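Transcription initiation factor TFIID subunit 5 (Encephalitozoon cuniculi, PDB 2J4B) is a TAF subunit of TFIID and SAGA that probably supports RNA polymerase II transcription initiation, represented by its N-terminal NTD2 domain. Local coordinates at residues A[8-16]-A[57-65]; A[33-44]-A[121-130]. All coordinates share one frame; numbering follows the deposited sequence.

Interaction 1 (A[8-16]-A[57-65]); sequences METSYVSLK and FFEKYRGDH
Glu9 and Phe57 bring the backbones closest, their CA atoms 7.4 Å apart, and from there helices 8-16 and 57-61 run nearly parallel, at 12°, with axes 12.3 Å apart at closest approach. Aromatic side chains fill that wide spacing. Tyr12, its CG anti to the backbone N (chi1 178°), reaches straight across between Phe57 and Tyr61. Phe57 turns an edge to one face of the Tyr12 ring, with CZ above the centre; this is a T-shaped pair with centroids 5.4 Å apart and planes at 79°. Tyr61 meets the same ring obliquely: Tyr12 CE2 lies over a face of Tyr61, 3.8 Å from Tyr61 CG, the two side chains sliding past each other in opposite directions. The other face of Tyr61 is covered by Lys60 CG, so its ring is sandwiched. Farther out, the aliphatic part of Glu9 lies along the edge of Phe57, with CG 3.6 Å from Phe57 CD1. Val13 packs crosswise on the phenol end of Tyr61, its CG2 3.6 Å from Tyr61 CZ.

The polar bonds are made by Asp64 and His65. Tyr12 OH and His65 NE2 share a bent hydrogen bond of 3.0 Å, and Phe38 meets the His65 ring edge-to-face from helix 34-47. Lys16 runs out extended to a salt bridge with Asp64; the modelled 2.4 Å between Lys16 NZ and Asp64 OD2 is too short to be taken literally. The same lysine NZ also lies at the edge of Tyr61. Tyr61 is a single knob set in a hole of Glu9, Tyr12, Val13 and Lys16, in a near-parallel helix pair spaced by an aromatic cluster, part of the largely helical NTD2 domain.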
loop_
_atom_site.group_PDB
_atom_site.type_symbol
_atom_site.label_atom_id
_atom_site.label_comp_id
_atom_site.label_asym_id
_atom_site.label_seq_id
_atom_site.Cartn_x
_atom_site.Cartn_y
_atom_site.Cartn_z
ATOM N N MET A 8 -6.563 5.685 7.520
ATOM C CA MET A 8 -5.895 4.954 6.459
ATOM C C MET A 8 -6.097 5.533 5.064
ATOM O O MET A 8 -5.125 5.736 4.333
ATOM C CB MET A 8 -6.354 3.500 6.469
ATOM C CG MET A 8 -5.891 2.726 7.699
ATOM S SD MET A 8 -6.225 0.958 7.568
ATOM C CE MET A 8 -7.914 0.839 8.150
ATOM N N GLU A 9 -7.351 5.779 4.695
ATOM C CA GLU A 9 -7.683 6.260 3.356
ATOM C C GLU A 9 -7.154 7.674 3.079
ATOM O O GLU A 9 -6.620 7.946 2.009
ATOM C CB GLU A 9 -9.201 6.212 3.122
ATOM C CG GLU A 9 -9.584 6.550 1.680
ATOM C CD GLU A 9 -11.077 6.504 1.407
ATOM O OE1 GLU A 9 -11.751 5.545 1.854
ATOM O OE2 GLU A 9 -11.577 7.442 0.736
ATOM N N THR A 10 -7.316 8.574 4.038
ATOM C CA THR A 10 -6.796 9.929 3.912
ATOM C C THR A 10 -5.285 9.908 3.670
ATOM O O THR A 10 -4.778 10.672 2.843
ATOM C CB THR A 10 -7.093 10.754 5.184
ATOM O OG1 THR A 10 -8.503 10.768 5.427
ATOM C CG2 THR A 10 -6.609 12.184 5.033
ATOM N N SER A 11 -4.581 9.024 4.382
ATOM C CA SER A 11 -3.125 8.957 4.330
ATOM C C SER A 11 -2.652 8.398 2.996
ATOM O O SER A 11 -1.623 8.821 2.462
ATOM C CB SER A 11 -2.580 8.095 5.478
ATOM O OG SER A 11 -2.956 8.621 6.744
ATOM N N TYR A 12 -3.404 7.442 2.468
ATOM C CA TYR A 12 -3.127 6.882 1.161
ATOM C C TYR A 12 -3.205 7.958 0.079
ATOM O O TYR A 12 -2.266 8.138 -0.691
ATOM C CB TYR A 12 -4.121 5.763 0.862
ATOM C CG TYR A 12 -3.954 5.146 -0.505
ATOM C CD1 TYR A 12 -3.106 4.066 -0.696
ATOM C CD2 TYR A 12 -4.648 5.636 -1.597
ATOM C CE1 TYR A 12 -2.944 3.499 -1.933
ATOM C CE2 TYR A 12 -4.495 5.075 -2.842
ATOM C CZ TYR A 12 -3.645 4.006 -3.007
ATOM O OH TYR A 12 -3.490 3.438 -4.251
ATOM N N VAL A 13 -4.328 8.666 0.031
ATOM C CA VAL A 13 -4.515 9.789 -0.893
ATOM C C VAL A 13 -3.423 10.857 -0.792
ATOM O O VAL A 13 -2.874 11.290 -1.797
ATOM C CB VAL A 13 -5.875 10.491 -0.642
ATOM C CG1 VAL A 13 -6.005 11.724 -1.527
ATOM C CG2 VAL A 13 -7.047 9.516 -0.872
ATOM N N SER A 14 -3.131 11.295 0.424
ATOM C CA SER A 14 -2.152 12.359 0.657
ATOM C C SER A 14 -0.738 11.936 0.208
ATOM O O SER A 14 0.028 12.750 -0.331
ATOM C CB SER A 14 -2.172 12.755 2.137
ATOM O OG SER A 14 -0.880 13.095 2.603
ATOM N N LEU A 15 -0.407 10.665 0.418
ATOM C CA LEU A 15 0.795 10.074 -0.159
ATOM C C LEU A 15 0.706 10.013 -1.680
ATOM O O LEU A 15 1.607 10.447 -2.379
ATOM C CB LEU A 15 1.014 8.673 0.392
ATOM C CG LEU A 15 2.175 7.889 -0.228
ATOM C CD1 LEU A 15 3.509 8.620 -0.081
ATOM C CD2 LEU A 15 2.212 6.497 0.383
ATOM N N LYS A 16 -0.387 9.469 -2.192
ATOM C CA LYS A 16 -0.609 9.417 -3.634
ATOM C C LYS A 16 -0.421 10.785 -4.299
ATOM O O LYS A 16 0.228 10.885 -5.332
ATOM C CB LYS A 16 -2.009 8.888 -3.927
ATOM C CG LYS A 16 -2.320 8.720 -5.402
ATOM C CD LYS A 16 -3.738 8.199 -5.604
ATOM C CE LYS A 16 -4.224 8.474 -7.003
ATOM N NZ LYS A 16 -5.674 8.198 -7.143
ATOM N N PHE A 57 -13.329 1.757 -1.039
ATOM C CA PHE A 57 -11.933 2.165 -1.153
ATOM C C PHE A 57 -11.240 1.403 -2.285
ATOM O O PHE A 57 -10.545 1.972 -3.113
ATOM C CB PHE A 57 -11.193 1.914 0.171
ATOM C CG PHE A 57 -9.696 2.054 0.065
ATOM C CD1 PHE A 57 -9.098 3.296 0.140
ATOM C CD2 PHE A 57 -8.896 0.944 -0.127
ATOM C CE1 PHE A 57 -7.715 3.433 0.034
ATOM C CE2 PHE A 57 -7.524 1.064 -0.242
ATOM C CZ PHE A 57 -6.929 2.315 -0.159
ATOM N N PHE A 58 -11.439 0.094 -2.279
ATOM C CA PHE A 58 -10.913 -0.789 -3.296
ATOM C C PHE A 58 -11.344 -0.321 -4.691
ATOM O O PHE A 58 -10.517 -0.062 -5.565
ATOM C CB PHE A 58 -11.425 -2.204 -3.023
ATOM C CG PHE A 58 -10.774 -3.256 -3.858
ATOM C CD1 PHE A 58 -9.595 -3.853 -3.451
ATOM C CD2 PHE A 58 -11.337 -3.657 -5.046
ATOM C CE1 PHE A 58 -8.997 -4.833 -4.222
ATOM C CE2 PHE A 58 -10.743 -4.625 -5.816
ATOM C CZ PHE A 58 -9.572 -5.210 -5.408
ATOM N N GLU A 59 -12.645 -0.201 -4.895
ATOM C CA GLU A 59 -13.184 0.190 -6.189
ATOM C C GLU A 59 -12.673 1.548 -6.655
ATOM O O GLU A 59 -12.479 1.760 -7.848
ATOM C CB GLU A 59 -14.718 0.214 -6.139
ATOM C CG GLU A 59 -15.365 -1.147 -5.955
ATOM C CD GLU A 59 -14.954 -2.151 -7.016
ATOM O OE1 GLU A 59 -14.921 -1.789 -8.211
ATOM O OE2 GLU A 59 -14.664 -3.312 -6.649
ATOM N N LYS A 60 -12.465 2.467 -5.718
ATOM C CA LYS A 60 -12.091 3.829 -6.060
ATOM C C LYS A 60 -10.675 3.896 -6.607
ATOM O O LYS A 60 -10.447 4.489 -7.654
ATOM C CB LYS A 60 -12.231 4.742 -4.844
ATOM C CG LYS A 60 -11.854 6.195 -5.117
ATOM C CD LYS A 60 -12.105 7.097 -3.916
ATOM C CE LYS A 60 -13.573 7.416 -3.744
ATOM N NZ LYS A 60 -14.313 6.311 -3.061
ATOM N N TYR A 61 -9.731 3.260 -5.915
ATOM C CA TYR A 61 -8.322 3.361 -6.277
ATOM C C TYR A 61 -7.737 2.118 -6.958
ATOM O O TYR A 61 -6.530 2.056 -7.159
ATOM C CB TYR A 61 -7.486 3.696 -5.037
ATOM C CG TYR A 61 -7.983 4.898 -4.274
ATOM C CD1 TYR A 61 -7.780 6.185 -4.753
ATOM C CD2 TYR A 61 -8.655 4.743 -3.071
ATOM C CE1 TYR A 61 -8.247 7.286 -4.059
ATOM C CE2 TYR A 61 -9.127 5.833 -2.369
ATOM C CZ TYR A 61 -8.920 7.101 -2.863
ATOM O OH TYR A 61 -9.411 8.173 -2.149
ATOM N N ARG A 62 -8.566 1.145 -7.328
ATOM C CA ARG A 62 -8.062 -0.066 -7.994
ATOM C C ARG A 62 -7.474 0.177 -9.388
ATOM O O ARG A 62 -6.683 -0.636 -9.868
ATOM C CB ARG A 62 -9.149 -1.137 -8.102
ATOM C CG ARG A 62 -10.262 -0.821 -9.082
ATOM C CD ARG A 62 -11.358 -1.863 -9.002
ATOM N NE ARG A 62 -10.981 -3.131 -9.629
ATOM C CZ ARG A 62 -11.732 -4.225 -9.606
ATOM N NH1 ARG A 62 -12.890 -4.199 -8.983
ATOM N NH2 ARG A 62 -11.328 -5.338 -10.200
ATOM N N GLY A 63 -7.863 1.279 -10.031
ATOM C CA GLY A 63 -7.367 1.619 -11.366
ATOM C C GLY A 63 -6.120 2.487 -11.319
ATOM O O GLY A 63 -5.639 2.964 -12.352
ATOM N N ASP A 64 -5.594 2.699 -10.115
ATOM C CA ASP A 64 -4.370 3.476 -9.950
ATOM C C ASP A 64 -3.144 2.577 -10.096
ATOM O O ASP A 64 -2.007 3.049 -10.115
ATOM C CB ASP A 64 -4.354 4.150 -8.588
ATOM C CG ASP A 64 -5.453 5.183 -8.434
ATOM O OD1 ASP A 64 -6.295 5.317 -9.345
ATOM O OD2 ASP A 64 -5.483 5.861 -7.389
ATOM N N HIS A 65 -3.395 1.277 -10.188
ATOM C CA HIS A 65 -2.351 0.290 -10.388
ATOM C C HIS A 65 -3.000 -1.048 -10.732
ATOM O O HIS A 65 -3.675 -1.647 -9.892
ATOM C CB HIS A 65 -1.467 0.153 -9.136
ATOM C CG HIS A 65 -2.201 0.350 -7.845
ATOM N ND1 HIS A 65 -3.360 -0.327 -7.539
ATOM C CD2 HIS A 65 -1.942 1.153 -6.785
ATOM C CE1 HIS A 65 -3.790 0.057 -6.350
ATOM N NE2 HIS A 65 -2.945 0.952 -5.870
#

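Interaction 2 (A[33-44]-A[121-130])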
loop_
_atom_site.group_PDB
_atom_site.type_symbol
_atom_site.label_atom_id
_atom_site.label_comp_id
_atom_site.label_asym_id
_atom_site.label_seq_id
_atom_site.Cartn_x
_atom_site.Cartn_y
_atom_site.Cartn_z
ATOM N N LEU A 33 5.041 1.619 -4.344
ATOM C CA LEU A 33 4.652 1.672 -2.948
ATOM C C LEU A 33 3.135 1.683 -2.755
ATOM O O LEU A 33 2.642 1.203 -1.743
ATOM C CB LEU A 33 5.269 2.908 -2.285
ATOM C CG LEU A 33 4.933 3.143 -0.808
ATOM C CD1 LEU A 33 5.242 1.936 0.106
ATOM C CD2 LEU A 33 5.647 4.388 -0.275
ATOM N N LEU A 34 2.383 2.248 -3.693
ATOM C CA LEU A 34 0.939 2.363 -3.484
ATOM C C LEU A 34 0.179 1.031 -3.559
ATOM O O LEU A 34 -0.891 0.912 -2.969
ATOM C CB LEU A 34 0.318 3.365 -4.440
ATOM C CG LEU A 34 0.833 4.810 -4.374
ATOM C CD1 LEU A 34 0.141 5.652 -5.492
ATOM C CD2 LEU A 34 0.692 5.456 -2.965
ATOM N N TYR A 35 0.713 0.034 -4.265
ATOM C CA TYR A 35 -0.022 -1.224 -4.452
ATOM C C TYR A 35 -0.137 -2.057 -3.179
ATOM O O TYR A 35 -1.256 -2.413 -2.782
ATOM C CB TYR A 35 0.578 -2.099 -5.560
ATOM C CG TYR A 35 -0.108 -3.461 -5.656
ATOM C CD1 TYR A 35 -1.456 -3.558 -5.969
ATOM C CD2 TYR A 35 0.580 -4.628 -5.413
ATOM C CE1 TYR A 35 -2.074 -4.766 -6.063
ATOM C CE2 TYR A 35 -0.032 -5.855 -5.507
ATOM C CZ TYR A 35 -1.361 -5.926 -5.839
ATOM O OH TYR A 35 -1.999 -7.159 -5.926
ATOM N N PRO A 36 1.011 -2.407 -2.561
ATOM C CA PRO A 36 0.966 -3.109 -1.273
ATOM C C PRO A 36 0.285 -2.297 -0.176
ATOM O O PRO A 36 -0.448 -2.853 0.615
ATOM C CB PRO A 36 2.444 -3.356 -0.945
ATOM C CG PRO A 36 3.197 -2.399 -1.795
ATOM C CD PRO A 36 2.394 -2.202 -3.018
ATOM N N LEU A 37 0.503 -0.993 -0.139
ATOM C CA LEU A 37 -0.194 -0.159 0.826
ATOM C C LEU A 37 -1.718 -0.236 0.634
ATOM O O LEU A 37 -2.474 -0.348 1.603
ATOM C CB LEU A 37 0.257 1.286 0.678
ATOM C CG LEU A 37 -0.439 2.301 1.590
ATOM C CD1 LEU A 37 -0.558 1.818 3.065
ATOM C CD2 LEU A 37 0.315 3.655 1.484
ATOM N N PHE A 38 -2.140 -0.161 -0.627
ATOM C CA PHE A 38 -3.540 -0.266 -1.030
ATOM C C PHE A 38 -4.227 -1.549 -0.555
ATOM O O PHE A 38 -5.284 -1.510 0.058
ATOM C CB PHE A 38 -3.614 -0.189 -2.554
ATOM C CG PHE A 38 -4.946 -0.544 -3.132
ATOM C CD1 PHE A 38 -5.987 0.367 -3.120
ATOM C CD2 PHE A 38 -5.139 -1.768 -3.753
ATOM C CE1 PHE A 38 -7.216 0.050 -3.703
ATOM C CE2 PHE A 38 -6.359 -2.094 -4.353
ATOM C CZ PHE A 38 -7.394 -1.184 -4.323
ATOM N N ILE A 39 -3.621 -2.682 -0.857
ATOM C CA ILE A 39 -4.162 -3.968 -0.433
ATOM C C ILE A 39 -4.217 -3.980 1.077
ATOM O O ILE A 39 -5.212 -4.382 1.672
ATOM C CB ILE A 39 -3.286 -5.143 -0.937
ATOM C CG1 ILE A 39 -3.381 -5.250 -2.467
ATOM C CG2 ILE A 39 -3.705 -6.462 -0.285
ATOM C CD1 ILE A 39 -4.799 -5.409 -2.993
ATOM N N HIS A 40 -3.144 -3.507 1.702
ATOM C CA HIS A 40 -3.055 -3.553 3.151
ATOM C C HIS A 40 -4.153 -2.738 3.824
ATOM O O HIS A 40 -4.658 -3.132 4.871
ATOM C CB HIS A 40 -1.670 -3.122 3.638
ATOM C CG HIS A 40 -0.703 -4.252 3.747
ATOM N ND1 HIS A 40 -0.911 -5.327 4.580
ATOM C CD2 HIS A 40 0.474 -4.481 3.120
ATOM C CE1 HIS A 40 0.101 -6.168 4.470
ATOM N NE2 HIS A 40 0.955 -5.678 3.587
ATOM N N ILE A 41 -4.491 -1.592 3.254
ATOM C CA ILE A 41 -5.633 -0.805 3.750
ATOM C C ILE A 41 -6.969 -1.548 3.583
ATOM O O ILE A 41 -7.798 -1.589 4.497
ATOM C CB ILE A 41 -5.691 0.577 3.050
ATOM C CG1 ILE A 41 -4.470 1.415 3.485
ATOM C CG2 ILE A 41 -6.996 1.288 3.361
ATOM C CD1 ILE A 41 -4.249 2.657 2.645
ATOM N N TYR A 42 -7.156 -2.149 2.416
ATOM C CA TYR A 42 -8.309 -2.984 2.135
ATOM C C TYR A 42 -8.458 -4.129 3.137
ATOM O O TYR A 42 -9.530 -4.349 3.687
ATOM C CB TYR A 42 -8.153 -3.552 0.742
ATOM C CG TYR A 42 -9.312 -4.369 0.220
ATOM C CD1 TYR A 42 -10.555 -3.777 -0.025
ATOM C CD2 TYR A 42 -9.152 -5.718 -0.084
ATOM C CE1 TYR A 42 -11.613 -4.510 -0.531
ATOM C CE2 TYR A 42 -10.218 -6.464 -0.595
ATOM C CZ TYR A 42 -11.442 -5.844 -0.815
ATOM O OH TYR A 42 -12.501 -6.560 -1.318
ATOM N N PHE A 43 -7.383 -4.877 3.357
ATOM C CA PHE A 43 -7.410 -5.966 4.323
ATOM C C PHE A 43 -7.646 -5.460 5.752
ATOM O O PHE A 43 -8.275 -6.152 6.569
ATOM C CB PHE A 43 -6.106 -6.753 4.253
ATOM C CG PHE A 43 -6.026 -7.716 3.093
ATOM C CD1 PHE A 43 -6.997 -7.743 2.110
ATOM C CD2 PHE A 43 -4.948 -8.581 2.980
ATOM C CE1 PHE A 43 -6.907 -8.617 1.061
ATOM C CE2 PHE A 43 -4.853 -9.468 1.917
ATOM C CZ PHE A 43 -5.822 -9.474 0.957
ATOM N N ASP A 44 -7.154 -4.259 6.057
ATOM C CA ASP A 44 -7.309 -3.698 7.400
ATOM C C ASP A 44 -8.746 -3.209 7.687
ATOM O O ASP A 44 -9.244 -3.353 8.812
ATOM C CB ASP A 44 -6.290 -2.601 7.639
ATOM C CG ASP A 44 -4.988 -3.135 8.189
ATOM O OD1 ASP A 44 -5.045 -4.168 8.889
ATOM O OD2 ASP A 44 -3.899 -2.543 7.939
ATOM N N TYR A 121 0.526 5.435 10.325
ATOM C CA TYR A 121 0.018 4.153 9.853
ATOM C C TYR A 121 0.845 3.628 8.678
ATOM O O TYR A 121 1.086 2.425 8.580
ATOM C CB TYR A 121 -1.449 4.265 9.458
ATOM C CG TYR A 121 -1.945 3.041 8.740
ATOM C CD1 TYR A 121 -2.441 1.961 9.450
ATOM C CD2 TYR A 121 -1.876 2.948 7.351
ATOM C CE1 TYR A 121 -2.883 0.834 8.809
ATOM C CE2 TYR A 121 -2.304 1.813 6.696
ATOM C CZ TYR A 121 -2.807 0.758 7.435
ATOM O OH TYR A 121 -3.241 -0.377 6.810
ATOM N N ILE A 122 1.268 4.519 7.778
ATOM C CA ILE A 122 2.018 4.100 6.590
ATOM C C ILE A 122 3.410 3.625 6.980
ATOM O O ILE A 122 3.922 2.684 6.390
ATOM C CB ILE A 122 2.145 5.217 5.534
ATOM C CG1 ILE A 122 0.770 5.618 4.988
ATOM C CG2 ILE A 122 3.052 4.763 4.380
ATOM C CD1 ILE A 122 0.823 6.661 3.858
ATOM N N LEU A 123 4.012 4.280 7.979
ATOM C CA LEU A 123 5.333 3.892 8.511
ATOM C C LEU A 123 5.269 2.538 9.193
ATOM O O LEU A 123 6.220 1.785 9.167
ATOM C CB LEU A 123 5.844 4.914 9.544
ATOM C CG LEU A 123 6.165 6.332 9.079
ATOM C CD1 LEU A 123 6.223 7.311 10.256
ATOM C CD2 LEU A 123 7.449 6.359 8.313
ATOM N N LYS A 124 4.141 2.246 9.834
ATOM C CA LYS A 124 3.954 0.953 10.465
ATOM C C LYS A 124 3.971 -0.090 9.387
ATOM O O LYS A 124 4.696 -1.077 9.482
ATOM C CB LYS A 124 2.641 0.905 11.228
ATOM C CG LYS A 124 2.416 -0.371 12.037
ATOM C CD LYS A 124 1.036 -0.352 12.701
ATOM C CE LYS A 124 -0.131 -0.293 11.673
ATOM N NZ LYS A 124 -1.457 -0.154 12.385
ATOM N N ILE A 125 3.211 0.152 8.330
ATOM C CA ILE A 125 3.156 -0.781 7.217
ATOM C C ILE A 125 4.549 -1.034 6.630
ATOM O O ILE A 125 4.910 -2.177 6.379
ATOM C CB ILE A 125 2.204 -0.293 6.104
ATOM C CG1 ILE A 125 0.757 -0.266 6.608
ATOM C CG2 ILE A 125 2.368 -1.169 4.813
ATOM C CD1 ILE A 125 0.273 -1.572 7.105
ATOM N N LEU A 126 5.326 0.026 6.426
ATOM C CA LEU A 126 6.679 -0.111 5.879
ATOM C C LEU A 126 7.498 -1.038 6.739
ATOM O O LEU A 126 8.090 -1.976 6.232
ATOM C CB LEU A 126 7.404 1.228 5.800
ATOM C CG LEU A 126 6.880 2.273 4.829
ATOM C CD1 LEU A 126 8.031 3.160 4.300
ATOM C CD2 LEU A 126 6.156 1.613 3.717
ATOM N N ASN A 127 7.540 -0.746 8.041
ATOM C CA ASN A 127 8.374 -1.505 8.993
ATOM C C ASN A 127 7.954 -2.969 9.114
ATOM O O ASN A 127 8.793 -3.849 9.061
ATOM C CB ASN A 127 8.366 -0.847 10.382
ATOM C CG ASN A 127 9.101 0.484 10.410
ATOM O OD1 ASN A 127 10.238 0.588 9.990
ATOM N ND2 ASN A 127 8.447 1.507 10.895
ATOM N N GLN A 128 6.654 -3.207 9.266
ATOM C CA GLN A 128 6.090 -4.544 9.477
ATOM C C GLN A 128 5.875 -5.381 8.206
ATOM O O GLN A 128 6.002 -6.592 8.238
ATOM C CB GLN A 128 4.743 -4.422 10.192
ATOM C CG GLN A 128 4.862 -3.885 11.601
ATOM C CD GLN A 128 3.574 -3.978 12.415
ATOM O OE1 GLN A 128 3.578 -3.701 13.626
ATOM N NE2 GLN A 128 2.481 -4.369 11.772
ATOM N N HIS A 129 5.528 -4.738 7.099
ATOM C CA HIS A 129 5.035 -5.469 5.946
ATOM C C HIS A 129 5.867 -5.315 4.683
ATOM O O HIS A 129 5.745 -6.145 3.777
ATOM C CB HIS A 129 3.584 -5.080 5.669
ATOM C CG HIS A 129 2.639 -5.505 6.754
ATOM N ND1 HIS A 129 2.566 -6.803 7.210
ATOM C CD2 HIS A 129 1.740 -4.801 7.481
ATOM C CE1 HIS A 129 1.664 -6.882 8.167
ATOM N NE2 HIS A 129 1.143 -5.683 8.349
ATOM N N LEU A 130 6.721 -4.294 4.622
ATOM C CA LEU A 130 7.462 -4.025 3.408
ATOM C C LEU A 130 8.938 -4.276 3.577
ATOM O O LEU A 130 9.511 -4.002 4.609
ATOM C CB LEU A 130 7.252 -2.593 2.926
ATOM C CG LEU A 130 5.834 -2.221 2.539
ATOM C CD1 LEU A 130 5.807 -0.860 1.880
ATOM C CD2 LEU A 130 5.286 -3.289 1.636
#
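His40 and His129 form an offset stack in the buried crossing of two helices of the NTD2 domain, 34-44 and 121-129, whose axes pass 10.9 Å apart at 105°. The ring centroids are 4.2 Å apart and the planes at 21°: His40 CE1 lies over one face of His129, toward the rim, while His40 NE2 reaches past the ring to His129 CB. Ile125 CG2 meets the His40 ring obliquely. Beside the histidines, near the closest CA pair Leu37 and Ile125, the two methyls of Leu37 divide the work, CD1 lying at the edge of the Tyr121 ring and CD2 packing 3.9 Å from Ile122 CD1. Ile41 CG1 meets the same Tyr121 ring obliquely. Tyr121, with CG anti to the backbone N (chi1 170°), stretches over to Asp44: Tyr121 OH donates a hydrogen bond of 2.5 Å to Asp44 OD2, which accepts it on the lone pair facing away from OD1. At the Leu33 end of the contact, Leu33 CD1 touches Leu130 CD1 and Leu126 CD2, and Pro36 lies crosswise on Leu130 CD2.

Around these groups pack Leu15 of helix 8-21, against Leu37, and Leu110, against Leu33. The ring of Phe93 meets His40 from helix 88-95, and Gln128 CB covers the face of the His129 ring opposite the one under His40 CE1.

In the fold
Helix 34-47 is one partner of interaction 2 and also packs against residues of interaction 1. Interaction 2 lies near the centre of the chain, about 4 Å from it centre to centre, and combines aliphatic packing, a histidine stack and one tyrosine–aspartate hydrogen bond; interaction 1 lies farther out, its centre about 8 Å from that of the chain, and mixes an aromatic cluster with a salt bridge toward its partly exposed margin. The two meet through Phe38, whose ring packs against Phe57 and His65, and through Met8, which touches Asp44 and Tyr121. Tyr12 also rests on Ile41. Their segments alternate along the chain, and the two contacts tie four helices together.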